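Local coordinates for protein 3,4-dihydroxy-2-butanone 4-phosphate synthase (PDB 6MNZ) that probably converts D-ribulose 5-phosphate to formate and 3,4-dihydroxy-2-butanone 4-phosphate in riboflavin biosynthesis, with magnesium or manganese as cofactor, at residues 4-9 / 196-201; 106-111 / 125-130; 222-227 / 335-340; 249-254 / 266-271; 329-334 / 355-360. All coordinates share one frame; numbering follows the deposited sequence.

Interaction 1: 4-9 / 196-201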
# COMPACT_ATOMS: atom_id res chain seq x y z
N SER A 4 -32.52 -17.20 -6.13
CA SER A 4 -31.99 -16.50 -4.97
C SER A 4 -30.88 -17.32 -4.30
O SER A 4 -30.27 -16.87 -3.33
CB SER A 4 -33.11 -16.21 -3.97
OG SER A 4 -32.71 -15.22 -3.03
N ARG A 5 -30.60 -18.50 -4.85
CA ARG A 5 -29.84 -19.53 -4.16
C ARG A 5 -28.63 -19.90 -5.01
O ARG A 5 -28.77 -20.18 -6.21
CB ARG A 5 -30.71 -20.76 -3.90
CG ARG A 5 -29.95 -21.98 -3.39
CD ARG A 5 -29.87 -23.07 -4.46
NE ARG A 5 -29.78 -24.41 -3.88
CZ ARG A 5 -30.82 -25.17 -3.58
NH1 ARG A 5 -32.05 -24.67 -3.63
NH2 ARG A 5 -30.63 -26.40 -3.11
N VAL A 6 -27.45 -19.93 -4.38
CA VAL A 6 -26.20 -19.88 -5.14
C VAL A 6 -26.12 -21.04 -6.12
O VAL A 6 -25.57 -20.90 -7.22
CB VAL A 6 -25.00 -19.87 -4.17
CG1 VAL A 6 -23.70 -20.04 -4.94
CG2 VAL A 6 -24.98 -18.58 -3.37
N GLU A 7 -26.60 -22.22 -5.72
CA GLU A 7 -26.41 -23.40 -6.54
C GLU A 7 -27.21 -23.32 -7.84
O GLU A 7 -26.74 -23.77 -8.88
CB GLU A 7 -26.81 -24.66 -5.76
CG GLU A 7 -25.91 -24.95 -4.56
CD GLU A 7 -26.50 -24.44 -3.26
OE1 GLU A 7 -26.78 -25.27 -2.37
OE2 GLU A 7 -26.56 -23.20 -3.08
N GLU A 8 -28.37 -22.66 -7.80
CA GLU A 8 -29.10 -22.39 -9.04
C GLU A 8 -28.38 -21.35 -9.88
O GLU A 8 -28.40 -21.42 -11.12
CB GLU A 8 -30.52 -21.93 -8.73
CG GLU A 8 -31.36 -22.94 -7.97
CD GLU A 8 -32.63 -22.33 -7.40
OE1 GLU A 8 -32.55 -21.26 -6.78
OE2 GLU A 8 -33.71 -22.89 -7.66
N LEU A 9 -27.85 -20.30 -9.24
CA LEU A 9 -27.09 -19.29 -9.96
C LEU A 9 -25.94 -19.92 -10.74
O LEU A 9 -25.75 -19.62 -11.92
CB LEU A 9 -26.57 -18.24 -8.99
CG LEU A 9 -27.62 -17.60 -8.08
CD1 LEU A 9 -26.97 -16.63 -7.10
CD2 LEU A 9 -28.69 -16.90 -8.90
N ILE A 196 -19.65 -15.45 -1.61
CA ILE A 196 -18.55 -15.56 -0.65
C ILE A 196 -18.79 -16.74 0.28
O ILE A 196 -17.93 -17.62 0.44
CB ILE A 196 -18.39 -14.26 0.15
CG1 ILE A 196 -17.87 -13.14 -0.75
CG2 ILE A 196 -17.45 -14.47 1.33
CD1 ILE A 196 -17.93 -11.77 -0.14
N HIS A 197 -19.94 -16.75 0.95
CA HIS A 197 -20.21 -17.76 1.96
C HIS A 197 -20.29 -19.16 1.35
O HIS A 197 -19.77 -20.12 1.93
CB HIS A 197 -21.51 -17.43 2.69
CG HIS A 197 -21.81 -18.36 3.83
ND1 HIS A 197 -21.01 -18.46 4.94
CD2 HIS A 197 -22.85 -19.21 4.03
CE1 HIS A 197 -21.52 -19.36 5.77
NE2 HIS A 197 -22.65 -19.80 5.25
N TYR A 198 -20.79 -19.26 0.12
CA TYR A 198 -20.80 -20.55 -0.56
C TYR A 198 -19.38 -21.08 -0.74
O TYR A 198 -19.08 -22.23 -0.39
CB TYR A 198 -21.51 -20.43 -1.91
CG TYR A 198 -21.59 -21.74 -2.67
CD1 TYR A 198 -22.70 -22.56 -2.55
CD2 TYR A 198 -20.58 -22.12 -3.55
CE1 TYR A 198 -22.75 -23.78 -3.19
CE2 TYR A 198 -20.63 -23.33 -4.20
CZ TYR A 198 -21.71 -24.16 -4.01
OH TYR A 198 -21.76 -25.38 -4.64
N ARG A 199 -18.50 -20.26 -1.32
CA ARG A 199 -17.12 -20.69 -1.53
C ARG A 199 -16.45 -21.09 -0.23
O ARG A 199 -15.65 -22.03 -0.20
CB ARG A 199 -16.33 -19.57 -2.21
CG ARG A 199 -16.74 -19.28 -3.64
CD ARG A 199 -15.64 -18.56 -4.41
NE ARG A 199 -14.41 -19.34 -4.45
CZ ARG A 199 -13.27 -18.92 -5.00
NH1 ARG A 199 -13.19 -17.70 -5.53
NH2 ARG A 199 -12.18 -19.67 -4.91
N MET A 200 -16.72 -20.35 0.85
CA MET A 200 -16.13 -20.69 2.14
C MET A 200 -16.68 -21.99 2.70
O MET A 200 -16.00 -22.64 3.51
CB MET A 200 -16.37 -19.55 3.13
CG MET A 200 -15.69 -18.24 2.76
SD MET A 200 -13.90 -18.37 2.62
CE MET A 200 -13.39 -16.74 3.15
N THR A 201 -17.87 -22.42 2.26
CA THR A 201 -18.49 -23.60 2.83
C THR A 201 -18.20 -24.87 2.04
O THR A 201 -18.32 -25.97 2.58
CB THR A 201 -20.01 -23.42 2.92
OG1 THR A 201 -20.56 -23.25 1.60
CG2 THR A 201 -20.36 -22.20 3.77
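V6 and E7 meet the ring of Y198. The V6 methyl CG1 lies over one ring face, 3.9 Å from the ring centroid and 28° off the normal, as a CH-pi contact. It sits toward the root of the ring, 3.5 Å from Y198 CG. V6 CG2 comes no nearer than Y198 CB. E7 meets the CE1 side of the ring obliquely, with CG nearest and the carboxylate following. E7 CG is 3.6 Å from Y198 CE1, and the carboxylate plane is tilted 46° from the ring plane. Y198 reaches both residues because its CG points opposite the backbone N (chi1 -179°), which extends the ring toward the start of helix 6-15.

The fold here is the alpha/beta region of the DHBP synthase family. Helix 6-15 leads into strand 19-22, helix 192-202 follows strand 188-191, and these two strands are parallel neighbours in one sheet.

The next shell begins with R5, the N-cap residue of helix 6-15. Its NE forms a salt bridge to E7 OE1 at 3.5 Å, and its backbone O accepts L9 N at 3.2 Å. V6 also touches D194 and L195, one turn earlier on the helix of Y198. Farther along that helix, R199 makes salt bridges to D149 and E203. I196 and M200 pack on helix 320-336 of the GTP cyclohydrolase II-like part.

Interaction 2: 106-111 / 125-130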
# COMPACT_ATOMS: atom_id res chain seq x y z
N HIS A 106 -18.92 -11.36 -30.75
CA HIS A 106 -17.81 -11.98 -31.46
C HIS A 106 -16.47 -11.60 -30.84
O HIS A 106 -15.58 -12.45 -30.69
CB HIS A 106 -17.85 -11.58 -32.93
CG HIS A 106 -16.68 -12.07 -33.73
ND1 HIS A 106 -15.94 -13.17 -33.36
CD2 HIS A 106 -16.14 -11.63 -34.89
CE1 HIS A 106 -14.91 -13.29 -34.18
NE2 HIS A 106 -15.03 -12.39 -35.13
N THR A 107 -16.33 -10.35 -30.40
CA THR A 107 -15.10 -9.93 -29.74
C THR A 107 -14.85 -10.74 -28.48
O THR A 107 -13.72 -11.14 -28.19
CB THR A 107 -15.15 -8.44 -29.43
OG1 THR A 107 -15.11 -7.69 -30.65
CG2 THR A 107 -13.97 -8.03 -28.55
N ILE A 108 -15.90 -10.92 -27.66
CA ILE A 108 -15.75 -11.68 -26.42
C ILE A 108 -15.25 -13.09 -26.72
O ILE A 108 -14.32 -13.59 -26.08
CB ILE A 108 -17.08 -11.70 -25.65
CG1 ILE A 108 -17.41 -10.30 -25.13
CG2 ILE A 108 -17.02 -12.69 -24.49
CD1 ILE A 108 -18.89 -10.05 -24.93
N GLN A 109 -15.86 -13.74 -27.71
CA GLN A 109 -15.48 -15.11 -28.04
C GLN A 109 -13.98 -15.22 -28.30
O GLN A 109 -13.32 -16.15 -27.82
CB GLN A 109 -16.26 -15.60 -29.26
CG GLN A 109 -17.77 -15.68 -29.04
CD GLN A 109 -18.16 -16.45 -27.79
OE1 GLN A 109 -19.18 -16.16 -27.18
NE2 GLN A 109 -17.44 -17.53 -27.52
N ALA A 110 -13.42 -14.26 -29.04
CA ALA A 110 -11.99 -14.29 -29.34
C ALA A 110 -11.17 -14.23 -28.06
O ALA A 110 -10.17 -14.95 -27.92
CB ALA A 110 -11.62 -13.14 -30.27
N ALA A 111 -11.60 -13.43 -27.09
CA ALA A 111 -10.84 -13.28 -25.85
C ALA A 111 -10.87 -14.56 -25.03
O ALA A 111 -9.83 -15.01 -24.52
CB ALA A 111 -11.39 -12.11 -25.04
N GLY A 125 -11.07 -0.87 -28.49
CA GLY A 125 -12.22 -1.52 -29.08
C GLY A 125 -13.54 -1.02 -28.54
O GLY A 125 -13.65 0.15 -28.14
N HIS A 126 -14.47 -1.94 -28.33
CA HIS A 126 -15.76 -1.61 -27.72
C HIS A 126 -16.21 -2.67 -26.72
O HIS A 126 -17.36 -2.59 -26.25
CB HIS A 126 -16.83 -1.43 -28.80
CG HIS A 126 -16.50 -0.36 -29.80
ND1 HIS A 126 -15.50 -0.49 -30.73
CD2 HIS A 126 -17.05 0.87 -30.00
CE1 HIS A 126 -15.36 0.65 -31.38
NE2 HIS A 126 -16.32 1.48 -30.99
N ILE A 127 -15.37 -3.64 -26.39
CA ILE A 127 -15.58 -4.51 -25.23
C ILE A 127 -14.55 -4.14 -24.18
O ILE A 127 -13.41 -3.78 -24.51
CB ILE A 127 -15.46 -6.00 -25.62
CG1 ILE A 127 -16.70 -6.45 -26.40
CG2 ILE A 127 -15.24 -6.87 -24.39
CD1 ILE A 127 -18.00 -6.34 -25.62
N PHE A 128 -14.96 -4.18 -22.91
CA PHE A 128 -14.22 -3.57 -21.81
C PHE A 128 -13.88 -4.66 -20.80
O PHE A 128 -14.65 -4.90 -19.86
CB PHE A 128 -15.03 -2.45 -21.16
CG PHE A 128 -15.34 -1.32 -22.09
CD1 PHE A 128 -14.40 -0.34 -22.32
CD2 PHE A 128 -16.45 -1.38 -22.91
CE1 PHE A 128 -14.61 0.62 -23.28
CE2 PHE A 128 -16.68 -0.41 -23.85
CZ PHE A 128 -15.77 0.61 -24.02
N PRO A 129 -12.77 -5.37 -20.99
CA PRO A 129 -12.46 -6.48 -20.08
C PRO A 129 -12.05 -5.96 -18.71
O PRO A 129 -11.56 -4.83 -18.56
CB PRO A 129 -11.29 -7.20 -20.77
CG PRO A 129 -11.30 -6.72 -22.19
CD PRO A 129 -11.84 -5.32 -22.13
N LEU A 130 -12.30 -6.78 -17.70
CA LEU A 130 -11.98 -6.45 -16.31
C LEU A 130 -11.17 -7.59 -15.71
O LEU A 130 -11.51 -8.76 -15.89
CB LEU A 130 -13.25 -6.21 -15.50
CG LEU A 130 -14.25 -5.24 -16.13
CD1 LEU A 130 -15.53 -5.17 -15.31
CD2 LEU A 130 -13.63 -3.86 -16.26
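I127 faces T107 and I108, and its side chain makes the whole contact from the strand side. At its root, I127 CB is 3.9 Å from the T107 methyl CG2. I127 CG1 is 3.8 Å from T107 CG2 and almost as near to T107 CB. T107 and I127 lie alongside each other, pointing opposite ways. The branch methyl I127 CG2 turns to I108 and lies 4.1 Å from I108 CG1. At the tip, I127 CD1 meets I108 CD1 at 3.9 Å, the two chains at about a right angle. T107 presents CG2 because this methyl is opposite its backbone N. Its OG1 bonds instead to E103 O, one turn back.

All three residues are buried, and the contact is purely apolar. I108 and A111 also touch L58 of strand 57-60, so helix 101-112 lies across both strands. The I127 side chain is about 11 Å from that of E164, which is probably essential for catalysis. H126 and I127 both pair with E90 of strand 90-91. This is a classic beta bulge, at the corner where the chain enters strand 127-131, an edge strand of this chain's mixed DHBP synthase sheet.

Interaction 3: 222-227 / 335-340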
# COMPACT_ATOMS: atom_id res chain seq x y z
N GLU A 222 1.18 -21.90 20.78
CA GLU A 222 1.55 -22.52 19.51
C GLU A 222 1.11 -21.62 18.36
O GLU A 222 -0.05 -21.21 18.30
CB GLU A 222 0.93 -23.90 19.37
CG GLU A 222 1.25 -24.85 20.51
CD GLU A 222 2.72 -25.22 20.57
OE1 GLU A 222 3.43 -25.01 19.56
OE2 GLU A 222 3.15 -25.79 21.59
N LEU A 223 2.05 -21.30 17.47
CA LEU A 223 1.78 -20.43 16.33
C LEU A 223 1.47 -21.29 15.11
O LEU A 223 2.39 -21.84 14.49
CB LEU A 223 2.98 -19.52 16.06
CG LEU A 223 2.68 -18.09 15.63
CD1 LEU A 223 2.21 -17.27 16.82
CD2 LEU A 223 3.91 -17.46 15.00
N TYR A 224 0.23 -21.21 14.64
CA TYR A 224 -0.17 -21.78 13.36
C TYR A 224 -0.25 -20.66 12.33
O TYR A 224 -1.02 -19.71 12.51
CB TYR A 224 -1.50 -22.52 13.49
CG TYR A 224 -1.47 -23.67 14.48
CD1 TYR A 224 -1.72 -24.97 14.06
CD2 TYR A 224 -1.37 -23.43 15.84
CE1 TYR A 224 -1.81 -26.01 14.98
CE2 TYR A 224 -1.33 -24.48 16.75
CZ TYR A 224 -1.56 -25.77 16.31
OH TYR A 224 -1.62 -26.80 17.21
N ARG A 225 0.63 -20.70 11.33
CA ARG A 225 0.57 -19.78 10.20
C ARG A 225 -0.24 -20.40 9.06
O ARG A 225 0.10 -21.47 8.56
CB ARG A 225 1.99 -19.45 9.72
CG ARG A 225 2.71 -18.44 10.60
CD ARG A 225 4.22 -18.45 10.36
NE ARG A 225 4.64 -17.34 9.51
CZ ARG A 225 4.99 -17.46 8.23
NH1 ARG A 225 5.02 -18.65 7.63
NH2 ARG A 225 5.38 -16.38 7.55
N TYR A 226 -1.24 -19.66 8.59
CA TYR A 226 -2.11 -20.10 7.51
C TYR A 226 -2.00 -19.15 6.32
O TYR A 226 -1.66 -17.97 6.47
CB TYR A 226 -3.57 -20.17 7.97
CG TYR A 226 -3.83 -21.26 8.98
CD1 TYR A 226 -3.64 -21.04 10.34
CD2 TYR A 226 -4.25 -22.52 8.58
CE1 TYR A 226 -4.00 -22.00 11.27
CE2 TYR A 226 -4.64 -23.47 9.50
CZ TYR A 226 -4.41 -23.24 10.84
OH TYR A 226 -4.60 -24.26 11.75
N ARG A 227 -2.30 -19.68 5.14
CA ARG A 227 -2.45 -18.87 3.93
C ARG A 227 -3.72 -19.29 3.19
O ARG A 227 -3.98 -20.49 3.03
CB ARG A 227 -1.24 -19.02 3.01
CG ARG A 227 -0.25 -17.87 3.11
CD ARG A 227 0.57 -17.73 1.83
NE ARG A 227 1.49 -18.85 1.64
CZ ARG A 227 2.77 -18.84 2.00
NH1 ARG A 227 3.27 -17.81 2.69
NH2 ARG A 227 3.53 -19.89 1.76
N ARG A 335 -11.69 -25.21 12.33
CA ARG A 335 -11.87 -26.61 11.98
C ARG A 335 -10.53 -27.32 11.81
O ARG A 335 -10.37 -28.47 12.24
CB ARG A 335 -12.70 -26.74 10.70
CG ARG A 335 -12.89 -28.18 10.25
CD ARG A 335 -14.01 -28.30 9.23
NE ARG A 335 -13.65 -27.71 7.95
CZ ARG A 335 -14.38 -26.81 7.30
NH1 ARG A 335 -15.54 -26.39 7.78
NH2 ARG A 335 -13.95 -26.34 6.14
N ASP A 336 -9.59 -26.68 11.11
CA ASP A 336 -8.27 -27.29 10.93
C ASP A 336 -7.60 -27.55 12.27
O ASP A 336 -6.88 -28.55 12.42
CB ASP A 336 -7.40 -26.40 10.06
CG ASP A 336 -5.98 -26.92 9.92
OD1 ASP A 336 -5.77 -27.86 9.12
OD2 ASP A 336 -5.07 -26.38 10.59
N LEU A 337 -7.85 -26.70 13.26
CA LEU A 337 -7.35 -26.94 14.61
C LEU A 337 -8.17 -27.97 15.38
O LEU A 337 -7.74 -28.39 16.46
CB LEU A 337 -7.34 -25.62 15.39
CG LEU A 337 -6.40 -24.55 14.84
CD1 LEU A 337 -6.69 -23.19 15.45
CD2 LEU A 337 -4.94 -24.93 15.07
N GLY A 338 -9.29 -28.43 14.82
CA GLY A 338 -10.10 -29.43 15.49
C GLY A 338 -11.10 -28.88 16.46
O GLY A 338 -11.47 -29.57 17.42
N VAL A 339 -11.55 -27.64 16.27
CA VAL A 339 -12.56 -27.04 17.13
C VAL A 339 -13.94 -27.52 16.71
O VAL A 339 -14.24 -27.63 15.51
CB VAL A 339 -12.46 -25.51 17.08
CG1 VAL A 339 -13.50 -24.87 17.99
CG2 VAL A 339 -11.06 -25.06 17.46
N GLU A 340 -14.76 -27.88 17.70
CA GLU A 340 -16.11 -28.38 17.45
C GLU A 340 -17.17 -27.71 18.31
O GLU A 340 -18.34 -27.69 17.90
CB GLU A 340 -16.17 -29.89 17.69
CG GLU A 340 -17.41 -30.57 17.11
CD GLU A 340 -17.49 -32.04 17.44
OE1 GLU A 340 -18.60 -32.60 17.40
OE2 GLU A 340 -16.44 -32.64 17.75
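Y224 and Y226 project from one side of strand 222-227 toward D336 and L337, but they present different parts of their rings. Y224 offers a face. The L337 methyl CD2 stands over it, 3.4 Å from the ring centroid and 17° off the normal, in a CH-pi contact shifted toward the CD1-CE1 rim. Y226 offers its hydroxyl: Y226 OH donates to D336 OD2 at 2.5 Å. This oxygen comes in at the ring edge, near its plane, while the carboxylate is turned 88° to the ring. Y226 OH is also 3.4 Å from L337 CD2, so this methyl touches both tyrosines. D336 swings CG opposite its backbone N (chi1 176°), bringing OD2 to the tyrosine. R208 on strand 206-215 also forms a salt bridge to OD2. L337 also packs on A237 and V239 of strand 235-239. G338 has positive phi, and two bonds run back into the last turn, one from G338 N to R335 O at 2.8 Å. This is a Schellman motif, closing helix 320-336 against the sheet.

Interaction 4: 249-254 / 266-271. With SO4 (sulfate ion), chain D.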
# COMPACT_ATOMS: atom_id res chain seq x y z
N THR A 249 -12.19 -21.74 23.90
CA THR A 249 -12.49 -20.31 24.00
C THR A 249 -11.83 -19.57 22.85
O THR A 249 -10.62 -19.69 22.63
CB THR A 249 -12.01 -19.76 25.34
OG1 THR A 249 -12.52 -20.57 26.41
CG2 THR A 249 -12.47 -18.32 25.53
N VAL A 250 -12.64 -18.87 22.05
CA VAL A 250 -12.26 -18.47 20.70
C VAL A 250 -12.46 -16.97 20.55
O VAL A 250 -13.44 -16.41 21.05
CB VAL A 250 -13.06 -19.24 19.64
CG1 VAL A 250 -12.74 -18.72 18.25
CG2 VAL A 250 -12.78 -20.72 19.74
N ARG A 251 -11.55 -16.32 19.83
CA ARG A 251 -11.79 -15.00 19.26
C ARG A 251 -11.20 -14.95 17.87
O ARG A 251 -9.99 -15.10 17.70
CB ARG A 251 -11.19 -13.90 20.14
CG ARG A 251 -11.32 -12.51 19.55
CD ARG A 251 -11.84 -11.52 20.57
NE ARG A 251 -12.00 -10.18 20.00
CZ ARG A 251 -13.15 -9.68 19.56
NH1 ARG A 251 -14.29 -10.35 19.71
NH2 ARG A 251 -13.18 -8.46 19.04
N VAL A 252 -12.05 -14.68 16.88
CA VAL A 252 -11.59 -14.18 15.58
C VAL A 252 -11.40 -12.68 15.66
O VAL A 252 -12.29 -11.94 16.10
CB VAL A 252 -12.59 -14.56 14.48
CG1 VAL A 252 -12.28 -13.80 13.20
CG2 VAL A 252 -12.58 -16.06 14.24
N HIS A 253 -10.24 -12.20 15.19
CA HIS A 253 -9.73 -10.89 15.56
C HIS A 253 -9.29 -10.15 14.31
O HIS A 253 -8.39 -10.60 13.60
CB HIS A 253 -8.56 -11.02 16.53
CG HIS A 253 -8.35 -9.80 17.37
ND1 HIS A 253 -9.35 -9.27 18.16
CD2 HIS A 253 -7.36 -8.88 17.36
CE1 HIS A 253 -8.95 -8.11 18.65
NE2 HIS A 253 -7.73 -7.88 18.23
N GLY A 254 -9.90 -8.99 14.06
CA GLY A 254 -9.41 -8.03 13.08
C GLY A 254 -8.95 -6.74 13.76
O GLY A 254 -9.63 -6.23 14.65
N LYS A 266 -5.68 -7.38 24.15
CA LYS A 266 -5.00 -7.82 25.37
C LYS A 266 -5.96 -8.53 26.31
O LYS A 266 -5.79 -9.72 26.60
CB LYS A 266 -4.35 -6.63 26.07
CG LYS A 266 -3.29 -7.03 27.08
CD LYS A 266 -3.79 -6.91 28.51
CE LYS A 266 -2.80 -7.53 29.49
NZ LYS A 266 -3.15 -7.26 30.91
N ALA A 267 -7.10 -7.90 26.59
CA ALA A 267 -8.15 -8.51 27.39
C ALA A 267 -8.75 -9.73 26.69
O ALA A 267 -9.76 -10.27 27.14
CB ALA A 267 -9.25 -7.49 27.70
N ASP A 268 -8.24 -10.04 25.50
CA ASP A 268 -8.46 -11.34 24.88
C ASP A 268 -7.25 -12.26 24.99
O ASP A 268 -7.43 -13.47 25.19
CB ASP A 268 -8.81 -11.17 23.40
CG ASP A 268 -8.94 -12.49 22.67
OD1 ASP A 268 -8.96 -12.47 21.42
OD2 ASP A 268 -9.20 -13.52 23.33
N GLY A 269 -6.04 -11.71 25.01
CA GLY A 269 -4.87 -12.53 25.30
C GLY A 269 -4.92 -13.18 26.66
O GLY A 269 -4.42 -14.30 26.83
N GLU A 270 -5.54 -12.53 27.64
CA GLU A 270 -5.52 -13.08 28.99
C GLU A 270 -6.56 -14.19 29.13
O GLU A 270 -6.22 -15.28 29.59
CB GLU A 270 -5.77 -11.99 30.04
CG GLU A 270 -5.24 -10.61 29.67
CD GLU A 270 -5.53 -9.58 30.75
OE1 GLU A 270 -5.48 -9.95 31.95
OE2 GLU A 270 -5.96 -8.46 30.41
N PRO A 271 -7.79 -14.00 28.64
CA PRO A 271 -8.77 -15.09 28.73
C PRO A 271 -8.40 -16.34 27.95
O PRO A 271 -9.23 -17.24 27.82
CB PRO A 271 -10.05 -14.45 28.17
CG PRO A 271 -9.90 -13.00 28.46
CD PRO A 271 -8.43 -12.73 28.27
S SO4 D . -16.54 -7.45 19.44
O1 SO4 D . -16.17 -8.19 18.24
O2 SO4 D . -16.73 -8.38 20.55
O3 SO4 D . -15.49 -6.50 19.78
O4 SO4 D . -17.79 -6.73 19.20
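R251 lays its aliphatic chain across the D268 carboxylate. D268 OD1 sits beside CB, CG and CD of R251. The charged ends do not pair: R251 NE is 4.1 Å from D268 OD1, beyond a salt bridge, and the two flat groups are turned 80° to each other. The R251 chain is bent at chi2 (132°), and its guanidinium goes to a sulfate, probably from the crystallisation liquor. Sulfate O1 lies in the guanidinium plane and takes bonds from R251 NH1 at 3.2 Å and R251 NH2 at 3.1 Å. Weak bonds run to O2 and O3. S347 OG also binds this ion. R251 NE makes a weak bond to H253 ND1 at 3.4 Å. At the other end of the contact, T249 CG2 approaches P271 O at 4.1 Å. K266 packs on K263 of the second subunit. The contact joins short helix 266-269 to strand 248-253, an inner strand of the mixed GTP cyclohydrolase II-like sheet, beside the anion site where R251 and S347 hold the sulfate.

Interaction 5: 329-334 / 355-360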
# COMPACT_ATOMS: atom_id res chain seq x y z
N VAL A 329 -12.54 -17.47 6.74
CA VAL A 329 -11.14 -17.76 7.02
C VAL A 329 -10.98 -18.21 8.46
O VAL A 329 -10.41 -19.28 8.74
CB VAL A 329 -10.26 -16.53 6.71
CG1 VAL A 329 -8.83 -16.74 7.21
CG2 VAL A 329 -10.27 -16.23 5.23
N GLY A 330 -11.60 -17.49 9.39
CA GLY A 330 -11.51 -17.87 10.79
C GLY A 330 -12.13 -19.22 11.08
O GLY A 330 -11.65 -19.95 11.95
N ALA A 331 -13.12 -19.63 10.28
CA ALA A 331 -13.81 -20.89 10.54
C ALA A 331 -13.02 -22.08 10.01
O ALA A 331 -12.94 -23.11 10.68
CB ALA A 331 -15.21 -20.86 9.93
N GLN A 332 -12.38 -21.92 8.85
CA GLN A 332 -11.55 -22.99 8.32
C GLN A 332 -10.30 -23.21 9.17
O GLN A 332 -9.87 -24.35 9.35
CB GLN A 332 -11.16 -22.69 6.87
CG GLN A 332 -12.34 -22.64 5.92
CD GLN A 332 -11.93 -22.28 4.50
OE1 GLN A 332 -10.85 -22.66 4.04
NE2 GLN A 332 -12.77 -21.52 3.81
N ILE A 333 -9.80 -22.15 9.80
CA ILE A 333 -8.70 -22.30 10.75
C ILE A 333 -9.17 -23.12 11.95
O ILE A 333 -8.45 -24.01 12.43
CB ILE A 333 -8.18 -20.92 11.19
CG1 ILE A 333 -7.41 -20.27 10.03
CG2 ILE A 333 -7.30 -21.04 12.43
CD1 ILE A 333 -6.95 -18.85 10.31
N LEU A 334 -10.33 -22.78 12.51
CA LEU A 334 -10.78 -23.42 13.73
C LEU A 334 -11.14 -24.88 13.50
O LEU A 334 -10.85 -25.73 14.35
CB LEU A 334 -11.97 -22.66 14.31
CG LEU A 334 -11.65 -21.23 14.76
CD1 LEU A 334 -12.93 -20.42 14.94
CD2 LEU A 334 -10.84 -21.24 16.05
N SER A 355 -22.70 -21.73 10.02
CA SER A 355 -23.68 -22.37 9.15
C SER A 355 -23.19 -23.57 8.35
O SER A 355 -24.01 -24.41 7.95
CB SER A 355 -24.23 -21.36 8.13
OG SER A 355 -25.10 -22.01 7.23
N GLY A 356 -21.88 -23.81 8.31
CA GLY A 356 -21.36 -24.80 7.39
C GLY A 356 -20.22 -25.59 7.99
O GLY A 356 -19.86 -26.66 7.49
N PHE A 357 -19.91 -25.24 9.23
CA PHE A 357 -18.64 -25.57 9.86
C PHE A 357 -18.99 -26.29 11.15
O PHE A 357 -19.36 -25.66 12.14
CB PHE A 357 -17.80 -24.31 10.10
CG PHE A 357 -17.58 -23.49 8.86
CD1 PHE A 357 -18.59 -22.69 8.35
CD2 PHE A 357 -16.34 -23.46 8.24
CE1 PHE A 357 -18.40 -21.96 7.19
CE2 PHE A 357 -16.12 -22.65 7.13
CZ PHE A 357 -17.15 -21.90 6.61
N ASN A 358 -18.82 -27.61 11.17
CA ASN A 358 -18.54 -28.28 12.43
C ASN A 358 -19.65 -28.07 13.45
O ASN A 358 -19.35 -27.51 14.51
CB ASN A 358 -17.23 -27.80 13.05
CG ASN A 358 -16.00 -28.39 12.38
OD1 ASN A 358 -14.94 -27.78 12.40
ND2 ASN A 358 -16.09 -29.66 12.00
N LEU A 359 -20.72 -28.84 13.39
CA LEU A 359 -22.08 -28.44 13.77
C LEU A 359 -22.15 -27.35 14.83
O LEU A 359 -21.33 -26.44 14.80
CB LEU A 359 -22.76 -29.67 14.37
CG LEU A 359 -21.86 -30.07 15.57
CD1 LEU A 359 -22.28 -29.45 16.92
CD2 LEU A 359 -21.71 -31.58 15.73
N GLU A 360 -23.35 -27.14 15.38
CA GLU A 360 -23.77 -25.83 15.87
C GLU A 360 -22.86 -25.40 17.02
O GLU A 360 -22.92 -25.99 18.10
CB GLU A 360 -25.23 -25.88 16.34
CG GLU A 360 -25.64 -24.81 17.35
CD GLU A 360 -27.05 -25.03 17.89
OE1 GLU A 360 -27.70 -26.00 17.46
OE2 GLU A 360 -27.41 -24.36 18.89
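This is a buried apolar contact between helix 320-336 and the loop from strand 342-344 to strand 362-365. A331 and F357 carry it. The A331 methyl CB stands over one face of the F357 ring, 3.6 Å from the centroid and 24° off the normal, as a CH-pi contact. It is shifted toward the rim, 3.3 Å from F357 CD2. Q332 comes in at the ring edge, with its CG in the ring plane and 4.0 Å from F357 CE2. The ring of F357 reaches the helix with CG opposite its own carbonyl carbon (chi1 -55°). The Q332 chain runs on extended past the ring, and its amide plane is only 17° from the ring plane. Its OE1 accepts a bond from T205 N and a weak one from V206 N, where the chain passes from helix 192-202 to strand 206-215. F357 also touches T201 and R335. It is a loop-to-helix CH-pi contact at the junction of the DHBP synthase part with the GTP cyclohydrolase II-like part.

Interactions 2 and 5 are buried and apolar, while interactions 1, 3 and 4 are only partly buried and have charged groups nearby. Interaction 2 is remote, its centre about 27 Å from that of interaction 1. Interactions 1 and 5 touch at the boundary of the two family regions: M200 O is 3.4 Å from F357 CZ. Interactions 3 and 5 share helix 320-336 and a probable V339 N to L334 O hydrogen bond of 2.8 Å. Interaction 4 reaches the same sheet as interaction 3, and its V250 packs on L334 of interaction 5. Methyl-on-ring contacts recur in interactions 1, 3 and 5, whereas in interaction 4 an arginine's aliphatic part packs on a carboxylate without a salt bridge.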